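Local coordinates for abhydrolase domain-containing protein (Exiguobacterium antarcticum, PDB 5H3H) that probably hydrolyses carboxylic esters as an alpha/beta-hydrolase esterase, with likely perhydrolase activity, and binds ethaneperoxoic acid in its pocket, at residues I101-L106 against L117-A122. Sequence-based numbering, arbitrary orientation.
Sequences IALKYL and LILAGA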
loop_
_atom_site.group_PDB
_atom_site.type_symbol
_atom_site.label_atom_id
_atom_site.label_comp_id
_atom_site.label_asym_id
_atom_site.label_seq_id
_atom_site.Cartn_x
_atom_site.Cartn_y
_atom_site.Cartn_z
ATOM N N ILE B 101 -12.083 7.354 -5.291
ATOM C CA ILE B 101 -10.698 7.861 -5.171
ATOM C C ILE B 101 -10.124 7.546 -3.791
ATOM O O ILE B 101 -8.938 7.204 -3.665
ATOM C CB ILE B 101 -10.621 9.353 -5.516
ATOM C CG1 ILE B 101 -11.031 9.597 -6.993
ATOM C CG2 ILE B 101 -9.224 9.927 -5.214
ATOM C CD1 ILE B 101 -11.349 11.043 -7.298
ATOM N N ALA B 102 -10.923 7.717 -2.748
ATOM C CA ALA B 102 -10.492 7.351 -1.408
ATOM C C ALA B 102 -10.030 5.889 -1.290
ATOM O O ALA B 102 -8.994 5.636 -0.714
ATOM C CB ALA B 102 -11.602 7.627 -0.424
ATOM N N LEU B 103 -10.789 4.948 -1.828
ATOM C CA LEU B 103 -10.416 3.520 -1.881
ATOM C C LEU B 103 -9.094 3.272 -2.632
ATOM O O LEU B 103 -8.196 2.536 -2.127
ATOM C CB LEU B 103 -11.552 2.666 -2.478
ATOM C CG LEU B 103 -12.766 2.580 -1.547
ATOM C CD1 LEU B 103 -14.059 2.227 -2.280
ATOM C CD2 LEU B 103 -12.558 1.564 -0.436
ATOM N N LYS B 104 -8.978 3.880 -3.823
ATOM C CA LYS B 104 -7.816 3.704 -4.667
ATOM C C LYS B 104 -6.562 4.229 -3.949
ATOM O O LYS B 104 -5.482 3.638 -4.082
ATOM C CB LYS B 104 -7.985 4.491 -5.973
ATOM C CG LYS B 104 -6.985 4.179 -7.080
ATOM C CD LYS B 104 -6.918 2.701 -7.388
ATOM C CE LYS B 104 -6.698 2.424 -8.872
ATOM N NZ LYS B 104 -7.200 1.038 -9.153
ATOM N N TYR B 105 -6.731 5.352 -3.248
ATOM C CA TYR B 105 -5.684 5.933 -2.460
ATOM C C TYR B 105 -5.235 4.970 -1.391
ATOM O O TYR B 105 -3.993 4.805 -1.144
ATOM C CB TYR B 105 -6.154 7.190 -1.776
ATOM C CG TYR B 105 -5.237 7.534 -0.614
ATOM C CD1 TYR B 105 -3.942 8.045 -0.820
ATOM C CD2 TYR B 105 -5.632 7.265 0.704
ATOM C CE1 TYR B 105 -3.094 8.343 0.254
ATOM C CE2 TYR B 105 -4.808 7.535 1.757
ATOM C CZ TYR B 105 -3.507 8.039 1.542
ATOM O OH TYR B 105 -2.667 8.286 2.614
ATOM N N LEU B 106 -6.214 4.363 -0.714
ATOM C CA LEU B 106 -5.841 3.327 0.318
ATOM C C LEU B 106 -5.116 2.115 -0.283
ATOM O O LEU B 106 -4.145 1.628 0.319
ATOM C CB LEU B 106 -7.037 2.877 1.120
ATOM C CG LEU B 106 -7.464 3.501 2.451
ATOM C CD1 LEU B 106 -6.677 4.667 3.026
ATOM C CD2 LEU B 106 -8.966 3.754 2.476
ATOM N N LEU B 117 -12.284 5.585 7.412
ATOM C CA LEU B 117 -12.801 5.874 6.099
ATOM C C LEU B 117 -14.318 6.043 6.157
ATOM O O LEU B 117 -14.994 5.246 6.785
ATOM C CB LEU B 117 -12.513 4.641 5.213
ATOM C CG LEU B 117 -13.027 4.705 3.782
ATOM C CD1 LEU B 117 -12.429 5.930 3.112
ATOM C CD2 LEU B 117 -12.762 3.461 2.952
ATOM N N ILE B 118 -14.846 7.039 5.478
ATOM C CA ILE B 118 -16.268 7.207 5.326
ATOM C C ILE B 118 -16.506 7.222 3.849
ATOM O O ILE B 118 -15.777 7.901 3.125
ATOM C CB ILE B 118 -16.776 8.518 5.933
ATOM C CG1 ILE B 118 -16.381 8.591 7.414
ATOM C CG2 ILE B 118 -18.291 8.660 5.720
ATOM C CD1 ILE B 118 -16.376 9.993 8.000
ATOM N N LEU B 119 -17.481 6.444 3.398
ATOM C CA LEU B 119 -17.802 6.377 2.000
ATOM C C LEU B 119 -19.264 6.831 1.921
ATOM O O LEU B 119 -20.092 6.170 2.448
ATOM C CB LEU B 119 -17.656 4.939 1.482
ATOM C CG LEU B 119 -16.265 4.320 1.295
ATOM C CD1 LEU B 119 -16.396 2.869 0.899
ATOM C CD2 LEU B 119 -15.523 5.039 0.204
ATOM N N ALA B 120 -19.548 7.965 1.258
ATOM C CA ALA B 120 -20.843 8.665 1.318
ATOM C C ALA B 120 -21.383 8.687 -0.093
ATOM O O ALA B 120 -20.801 9.293 -0.940
ATOM C CB ALA B 120 -20.699 10.084 1.856
ATOM N N GLY B 121 -22.470 7.944 -0.372
ATOM C CA GLY B 121 -22.990 7.843 -1.720
ATOM C C GLY B 121 -21.950 7.413 -2.746
ATOM O O GLY B 121 -21.974 7.849 -3.868
ATOM N N ALA B 122 -20.973 6.585 -2.362
ATOM C CA ALA B 122 -19.783 6.392 -3.159
ATOM C C ALA B 122 -20.035 5.669 -4.498
ATOM O O ALA B 122 -20.848 4.732 -4.579
ATOM C CB ALA B 122 -18.734 5.627 -2.360
#
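Leu117 points from strand 114-120 toward helix 97-109 and sets its two methyls against it. Its CG lies anti to the backbone N (chi1 178°), which carries the fork toward the helix. Leu117 CD2 meets Leu106 CD2 at 3.8 Å and Leu103 CD2 at 3.9 Å. Leu117 CD1 touches Ala102 CB at 4.0 Å. Leu103 crosses both strand leucines at about a right angle. Leu103 CD1 sits against the fork of Leu119, 4.0 Å from Leu119 CD1. This leucine cluster is the tight part, and it is wholly apolar, with no hydrogen bond between the segments. Replacing Leu103 by alanine is likely to open a gap beside the fork of Leu119 and to take one neighbour from Leu117 CD2. Ile101, Lys104 and Tyr105 make no contact with 117-122 and pack on helix 71-85. Of these, only Lys104 is partly exposed, and it marks the solvent side. Ile118 turns from the helix and packs on strands 90-95 and 211-217. The axes of 101-106 and 117-120 run roughly antiparallel, at 149°. This is the packing of a beta-alpha-beta crossover in the alpha/beta hydrolase fold, with the probable nucleophile elbow at the turn between strand 90-95 and helix 97-109.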